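Local coordinates for tail spike protein (Acinetobacter phage vB_AbaP_AS12, PDB 6EU4) that probably recognises, and may degrade, surface polysaccharide of Acinetobacter baumannii as the receptor-binding tailspike of the phage, acting as a homotrimer, at the interface of chains A and B. Sequence-based numbering; all coordinates share one arbitrary frame. Chains: chain A/B, Tail spike protein.

Contact 1: the interface of chains A and B. Residues chain A 568-571; chain B 565, 567, 574-576, 581.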
# COMPACT_ATOMS: atom_id res chain seq x y z
N HIS A 568 55.95 -22.13 -6.65
CA HIS A 568 55.66 -22.41 -5.25
C HIS A 568 56.46 -23.62 -4.79
O HIS A 568 57.10 -24.30 -5.61
CB HIS A 568 54.16 -22.66 -5.03
CG HIS A 568 53.66 -23.85 -5.79
ND1 HIS A 568 53.75 -25.14 -5.31
CD2 HIS A 568 53.06 -23.93 -7.01
CE1 HIS A 568 53.22 -25.97 -6.19
NE2 HIS A 568 52.81 -25.26 -7.24
N TYR A 569 56.42 -23.90 -3.48
CA TYR A 569 57.41 -24.79 -2.89
C TYR A 569 57.11 -26.27 -3.10
O TYR A 569 57.94 -27.11 -2.73
CB TYR A 569 57.61 -24.48 -1.40
CG TYR A 569 56.71 -25.13 -0.36
CD1 TYR A 569 55.39 -25.49 -0.65
CD2 TYR A 569 57.18 -25.34 0.93
CE1 TYR A 569 54.58 -26.06 0.33
CE2 TYR A 569 56.37 -25.90 1.90
CZ TYR A 569 55.08 -26.26 1.60
OH TYR A 569 54.29 -26.82 2.57
N ARG A 570 55.99 -26.61 -3.73
CA ARG A 570 55.64 -27.99 -4.01
C ARG A 570 55.74 -28.29 -5.51
O ARG A 570 55.08 -29.19 -6.02
CB ARG A 570 54.25 -28.27 -3.44
CG ARG A 570 53.82 -29.69 -3.39
CD ARG A 570 52.52 -29.83 -2.57
NE ARG A 570 52.57 -29.23 -1.23
CZ ARG A 570 53.03 -29.83 -0.14
NH1 ARG A 570 53.56 -31.04 -0.20
NH2 ARG A 570 52.99 -29.20 1.02
N ASP A 571 56.58 -27.53 -6.22
CA ASP A 571 56.78 -27.70 -7.66
C ASP A 571 58.21 -27.32 -8.02
O ASP A 571 58.85 -26.52 -7.33
CB ASP A 571 55.77 -26.84 -8.44
CG ASP A 571 55.64 -27.23 -9.91
OD1 ASP A 571 56.16 -28.29 -10.33
OD2 ASP A 571 54.98 -26.47 -10.66
N ARG B 565 53.00 -23.14 -0.63
CA ARG B 565 53.54 -21.84 -0.22
C ARG B 565 54.16 -21.13 -1.42
O ARG B 565 55.04 -21.69 -2.09
CB ARG B 565 54.59 -22.06 0.88
CG ARG B 565 55.22 -20.80 1.44
CD ARG B 565 56.13 -21.12 2.62
NE ARG B 565 57.10 -20.07 2.88
CZ ARG B 565 57.79 -19.95 4.02
NH1 ARG B 565 57.60 -20.81 5.02
NH2 ARG B 565 58.68 -18.97 4.17
N TYR B 567 56.42 -18.67 -3.68
CA TYR B 567 57.75 -18.08 -3.71
C TYR B 567 57.66 -16.62 -4.15
O TYR B 567 56.94 -16.29 -5.09
CB TYR B 567 58.64 -18.86 -4.67
CG TYR B 567 59.09 -20.26 -4.26
CD1 TYR B 567 59.39 -20.57 -2.94
CD2 TYR B 567 59.28 -21.26 -5.22
CE1 TYR B 567 59.85 -21.84 -2.58
CE2 TYR B 567 59.75 -22.53 -4.88
CZ TYR B 567 60.04 -22.81 -3.56
OH TYR B 567 60.51 -24.07 -3.23
N ILE B 574 62.60 -22.31 -0.22
CA ILE B 574 62.86 -23.54 0.51
C ILE B 574 61.82 -24.57 0.07
O ILE B 574 60.63 -24.41 0.40
CB ILE B 574 62.79 -23.33 2.03
CG1 ILE B 574 63.71 -22.18 2.46
CG2 ILE B 574 63.14 -24.64 2.76
CD1 ILE B 574 65.13 -22.33 2.03
N PRO B 575 62.19 -25.62 -0.65
CA PRO B 575 61.19 -26.57 -1.14
C PRO B 575 60.51 -27.36 -0.03
O PRO B 575 61.02 -27.54 1.08
CB PRO B 575 62.00 -27.50 -2.06
CG PRO B 575 63.45 -27.22 -1.77
CD PRO B 575 63.54 -25.86 -1.20
N ALA B 576 59.31 -27.85 -0.37
CA ALA B 576 58.48 -28.58 0.58
C ALA B 576 59.11 -29.89 1.02
O ALA B 576 58.80 -30.39 2.11
CB ALA B 576 57.11 -28.86 -0.04
N TYR B 581 62.59 -31.36 -6.05
CA TYR B 581 62.22 -30.39 -7.06
C TYR B 581 63.47 -29.78 -7.69
O TYR B 581 64.52 -29.69 -7.05
CB TYR B 581 61.34 -29.29 -6.46
CG TYR B 581 60.11 -29.87 -5.81
CD1 TYR B 581 59.07 -30.36 -6.58
CD2 TYR B 581 60.01 -29.97 -4.42
CE1 TYR B 581 57.94 -30.91 -6.00
CE2 TYR B 581 58.88 -30.52 -3.83
CZ TYR B 581 57.85 -30.99 -4.62
OH TYR B 581 56.71 -31.52 -4.05
O HOH W 1 60.05 -26.21 -4.79
O HOH W 2 54.60 -32.37 -5.53

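Contact 2: the interface of chains A and B. Residues chain A 298-300, 326, 328, 330, 351, 353; chain B 269-270, 292-293.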
# COMPACT_ATOMS: atom_id res chain seq x y z
N SER A 298 -7.16 -0.97 -6.01
CA SER A 298 -8.02 -1.95 -6.68
C SER A 298 -8.90 -1.26 -7.73
O SER A 298 -10.11 -1.48 -7.84
CB SER A 298 -8.84 -2.75 -5.65
OG SER A 298 -8.00 -3.63 -4.91
N CYS A 299 -8.25 -0.43 -8.53
CA CYS A 299 -8.88 0.19 -9.69
C CYS A 299 -8.61 -0.66 -10.92
O CYS A 299 -7.72 -1.50 -10.94
CB CYS A 299 -8.34 1.59 -9.93
SG CYS A 299 -8.71 2.75 -8.56
N GLY A 300 -9.42 -0.43 -11.96
CA GLY A 300 -9.31 -1.19 -13.19
C GLY A 300 -9.39 -0.28 -14.40
O GLY A 300 -9.77 0.89 -14.32
N THR A 326 -2.67 -3.02 -5.98
CA THR A 326 -3.45 -4.12 -6.54
C THR A 326 -4.44 -3.64 -7.60
O THR A 326 -5.61 -4.05 -7.61
CB THR A 326 -4.17 -4.91 -5.43
OG1 THR A 326 -3.64 -4.59 -4.13
CG2 THR A 326 -3.94 -6.41 -5.62
N MSE A 328 -5.56 -3.14 -11.79
CA MSE A 328 -5.66 -4.03 -12.95
C MSE A 328 -5.90 -3.29 -14.25
O MSE A 328 -6.34 -2.14 -14.28
CB MSE A 328 -6.80 -5.04 -12.76
CG MSE A 328 -6.66 -5.89 -11.53
SE MSE A 328 -7.95 -7.34 -11.53
CE MSE A 328 -7.37 -8.33 -13.12
N GLU A 330 -7.44 -4.80 -18.31
CA GLU A 330 -7.78 -5.87 -19.24
C GLU A 330 -8.04 -5.28 -20.61
O GLU A 330 -8.93 -4.43 -20.75
CB GLU A 330 -9.02 -6.65 -18.76
CG GLU A 330 -8.86 -7.31 -17.38
CD GLU A 330 -10.03 -8.20 -16.97
OE1 GLU A 330 -10.67 -8.82 -17.85
OE2 GLU A 330 -10.27 -8.30 -15.75
N ASN A 351 -2.11 -6.47 -11.82
CA ASN A 351 -2.50 -7.66 -12.57
C ASN A 351 -3.04 -7.12 -13.90
O ASN A 351 -4.18 -6.64 -13.99
CB ASN A 351 -3.51 -8.50 -11.79
CG ASN A 351 -3.87 -9.80 -12.47
OD1 ASN A 351 -3.74 -9.94 -13.69
ND2 ASN A 351 -4.38 -10.75 -11.68
N GLN A 353 -3.69 -7.67 -18.02
CA GLN A 353 -4.03 -8.77 -18.91
C GLN A 353 -4.31 -8.26 -20.31
O GLN A 353 -4.88 -7.18 -20.48
CB GLN A 353 -5.25 -9.52 -18.38
CG GLN A 353 -5.03 -9.97 -16.94
CD GLN A 353 -6.20 -10.74 -16.37
OE1 GLN A 353 -7.16 -11.06 -17.08
NE2 GLN A 353 -6.13 -11.08 -15.07
N THR B 269 -12.76 -9.76 -9.71
CA THR B 269 -11.80 -8.67 -9.85
C THR B 269 -12.15 -7.55 -8.88
O THR B 269 -13.30 -7.38 -8.46
CB THR B 269 -11.74 -8.05 -11.25
OG1 THR B 269 -12.92 -7.26 -11.47
CG2 THR B 269 -11.54 -9.08 -12.36
N THR B 270 -11.12 -6.78 -8.56
CA THR B 270 -11.22 -5.45 -7.93
C THR B 270 -12.24 -5.42 -6.78
O THR B 270 -13.20 -4.66 -6.75
CB THR B 270 -11.52 -4.40 -8.99
OG1 THR B 270 -12.64 -4.80 -9.79
CG2 THR B 270 -10.30 -4.24 -9.90
N GLN B 292 -8.79 -11.63 -8.12
CA GLN B 292 -7.79 -10.78 -8.76
C GLN B 292 -7.95 -9.32 -8.34
O GLN B 292 -9.06 -8.82 -8.18
CB GLN B 292 -7.91 -10.89 -10.28
CG GLN B 292 -7.83 -12.31 -10.82
CD GLN B 292 -8.16 -12.37 -12.29
OE1 GLN B 292 -7.27 -12.49 -13.11
NE2 GLN B 292 -9.43 -12.27 -12.62
N GLY B 293 -6.82 -8.64 -8.17
CA GLY B 293 -6.86 -7.22 -7.84
C GLY B 293 -7.53 -6.89 -6.53
O GLY B 293 -8.27 -5.90 -6.44
O HOH W 3 -12.31 -2.28 -5.56
O HOH W 4 -5.02 -13.42 -12.74

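Contact 3: the interface of chains A and B. Residues chain A 326, 349-351; chain B 293-294, 321-323, 344.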
# COMPACT_ATOMS: atom_id res chain seq x y z
N THR A 326 -2.67 -3.02 -5.98
CA THR A 326 -3.45 -4.12 -6.54
C THR A 326 -4.44 -3.64 -7.60
O THR A 326 -5.61 -4.05 -7.61
CB THR A 326 -4.17 -4.91 -5.43
OG1 THR A 326 -3.64 -4.59 -4.13
CG2 THR A 326 -3.94 -6.41 -5.62
N ASN A 349 1.77 -5.06 -6.95
CA ASN A 349 0.87 -6.20 -7.16
C ASN A 349 -0.18 -5.90 -8.23
O ASN A 349 -1.35 -6.23 -8.08
CB ASN A 349 0.22 -6.58 -5.83
CG ASN A 349 -0.28 -8.00 -5.78
OD1 ASN A 349 -0.19 -8.74 -6.75
ND2 ASN A 349 -0.80 -8.39 -4.61
N PHE A 350 0.26 -5.31 -9.33
CA PHE A 350 -0.59 -5.12 -10.50
C PHE A 350 -0.98 -6.46 -11.11
O PHE A 350 -0.30 -7.48 -10.93
CB PHE A 350 0.11 -4.25 -11.56
CG PHE A 350 -0.83 -3.53 -12.48
CD1 PHE A 350 -1.38 -2.32 -12.10
CD2 PHE A 350 -1.16 -4.06 -13.72
CE1 PHE A 350 -2.26 -1.65 -12.91
CE2 PHE A 350 -2.05 -3.38 -14.56
CZ PHE A 350 -2.60 -2.18 -14.16
N ASN A 351 -2.11 -6.47 -11.82
CA ASN A 351 -2.50 -7.66 -12.57
C ASN A 351 -3.04 -7.12 -13.90
O ASN A 351 -4.18 -6.64 -13.99
CB ASN A 351 -3.51 -8.50 -11.79
CG ASN A 351 -3.87 -9.80 -12.47
OD1 ASN A 351 -3.74 -9.94 -13.69
ND2 ASN A 351 -4.38 -10.75 -11.68
N GLY B 293 -6.82 -8.64 -8.17
CA GLY B 293 -6.86 -7.22 -7.84
C GLY B 293 -7.53 -6.89 -6.53
O GLY B 293 -8.27 -5.90 -6.44
N CYS B 294 -7.25 -7.66 -5.48
CA CYS B 294 -7.92 -7.55 -4.20
C CYS B 294 -7.01 -6.88 -3.18
O CYS B 294 -5.87 -7.31 -3.00
CB CYS B 294 -8.32 -8.94 -3.72
SG CYS B 294 -8.96 -8.99 -2.06
N ASN B 321 -4.59 -12.66 -6.50
CA ASN B 321 -3.51 -11.74 -6.14
C ASN B 321 -4.09 -10.70 -5.18
O ASN B 321 -5.09 -10.04 -5.48
CB ASN B 321 -2.77 -11.13 -7.35
CG ASN B 321 -3.55 -10.06 -8.10
OD1 ASN B 321 -4.55 -10.34 -8.76
ND2 ASN B 321 -3.02 -8.83 -8.07
N VAL B 322 -3.49 -10.62 -4.00
CA VAL B 322 -4.04 -9.94 -2.84
C VAL B 322 -2.93 -9.15 -2.18
O VAL B 322 -1.82 -9.66 -2.01
CB VAL B 322 -4.62 -10.93 -1.81
CG1 VAL B 322 -5.13 -10.20 -0.57
CG2 VAL B 322 -5.71 -11.77 -2.45
N THR B 323 -3.22 -7.91 -1.80
CA THR B 323 -2.37 -7.10 -0.94
C THR B 323 -3.07 -6.86 0.38
O THR B 323 -4.23 -6.43 0.38
CB THR B 323 -2.04 -5.75 -1.56
OG1 THR B 323 -1.41 -5.93 -2.83
CG2 THR B 323 -1.11 -4.95 -0.68
N GLU B 344 -0.38 -14.56 -5.72
CA GLU B 344 0.54 -13.51 -5.30
C GLU B 344 -0.06 -12.80 -4.10
O GLU B 344 -1.16 -12.23 -4.19
CB GLU B 344 0.81 -12.51 -6.43
CG GLU B 344 1.74 -11.41 -5.99
CD GLU B 344 2.26 -10.53 -7.11
OE1 GLU B 344 1.92 -10.76 -8.30
OE2 GLU B 344 3.06 -9.61 -6.79
O HOH W 5 -3.87 -6.35 -9.14
O HOH W 6 -0.35 -10.22 -9.79

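Contact 1: the interface of chains A and B
A:Tyr569 is inserted into chain B at this subunit-to-subunit interface, which ties two copies of the tailspike together towards their modelled C-terminal ends. The phenol ring is sandwiched between the B:Ala576 methyl and the B:Arg565 methylene. B:Ala576 CB sits over the middle of one face, 3.5 Å from the centroid of the A:Tyr569 ring. B:Arg565 CB covers the opposite face. CG of A:Tyr569 lies between its backbone N and carbonyl carbon (chi1 86°), which turns the ring into this slot. The backbone of the same residue is held at both ends. A:Tyr569 N donates to B:Arg565 O at 3.0 Å, and B:Ala576 N donates to A:Tyr569 O at 2.8 Å. Two chain B tyrosines pack on the loop backbone. The B:Tyr567 ring takes A:His568 C over one face, near its rim. The B:Tyr581 ring has A:Asp571 N above one face, towards its rim. Their hydroxyls work through water: B:Tyr567 OH reaches A:Asp571 O by one water, and B:Tyr581 OH reaches A:Arg570 O by another. Within chain A, A:Arg570 N donates to A:His568 ND1 at 3.1 Å, which probably steadies the loop. The chain A loop 568-571 follows strand 564-565 and precedes strand 594-595, so the site lies in the C-terminal part of the modelled chain.

Contact 2: the interface of chains A and B
B:Gln292 and B:Gly293 lie against a row of chain A residues in this interface between two copies of the tailspike. Direct hydrogen bonds mark its two ends. At one end A:Ser298 OG donates to B:Gly293 O at 2.8 Å, from above the carbonyl plane. At the other end A:Gln353 NE2 donates to B:Gln292 OE1 at 2.7 Å, again from above the plane of the acceptor's carbonyl. The two glutamine side chains run nearly perpendicular to each other, with their amide planes 37° apart. The NE2 group of A:Gln353 also donates within its own chain, to A:Asn351 OD1 at 3.0 Å. Both acceptors lie in the amide plane of A:Gln353, which should fix its rotation. Apolar contact fills the middle. The selenium of A:Met328, a selenomethionine, is 3.8 Å from B:Gln292 CB and touches B:Gly293 CA and B:Thr269 CB as well. The A:Met328 chain bends at its last torsion (chi3 63°), which brings its CE methyl towards B:Gln292 CB. Nearby, A:Glu330 and B:Thr269 meet tip to tip. On chain B, the hydroxyls of B:Thr269 and B:Thr270 are hydrogen-bonded to each other. Water completes the contact. One molecule links A:Ser298 O to B:Thr270 O. Another joins A:Asn351 ND2 to B:Gln292 OE1; the hydrogen bond from A:Asn351 ND2 to this water's oxygen is 2.9 Å long and nearly straight, 172° at the hydrogen.

Contact 3: the interface of chains A and B
A:Asn349 and B:Asn321 lie alongside each other, pointing opposite ways, at this polar interface between tailspike subunits. Their amide planes are 72° apart. Among the side-chain hydrogen bonds, B:Asn321 ND2 donates to A:Asn349 OD1 at 3.1 Å, approaching from above the acceptor's carbonyl plane. The other end of the A:Asn349 amide, ND2, donates to B:Thr323 OG1 at 3.1 Å. CG of A:Asn349 is anti to the backbone N (chi1 -157°), which carries the amide across to chain B. B:Thr323 OG1 also pairs with A:Thr326 OG1 at 2.9 Å, so that hydroxyl is gripped by two chain A groups. B:Asn321 OD1 takes two donors on opposite faces of its plane. A:Asn351 ND2 reaches B:Asn321 OD1 from across the interface at 3.0 Å, almost straight. B:Gly293 N reaches B:Asn321 OD1 from its own chain at 2.9 Å and helps position the amide. Water adds two bridges. One joins B:Asn321 ND2 to A:Asn349 O. The other joins B:Glu344 OE1 to A:Phe350 O. Van der Waals contacts are few. A:Thr326 CG2 packs on B:Gly293 CA at 3.8 Å. Separately, A:Asn349 OD1 lies over the face of the B:Glu344 carboxylate, with the planes 31° apart, but this close approach is doubtful. In the fold, A:Asn349 occupies the turn between strands 344-348 and 351-355, facing the starts of chain B strands 321-325 and 344-348 along the elongated beta-helix body.

Contacts 2 and 3 are neighbours, with the centres of their C-alpha atoms about 7 Å apart. They share A:Thr326, A:Asn351 and B:Gly293, and form one continuous seam between the beta-helix bodies of two subunits. Contact 1 is remote, about 69 Å from contact 2 and about 64 Å from contact 3, measured between the same kind of centres. It joins a chain A loop to loops and a short strand of chain B, in the C-terminal part of the modelled chains. The two chains are therefore fastened at widely separated levels along the spike. Equivalent contacts in the three-chain assembly would help keep the long subunits aligned.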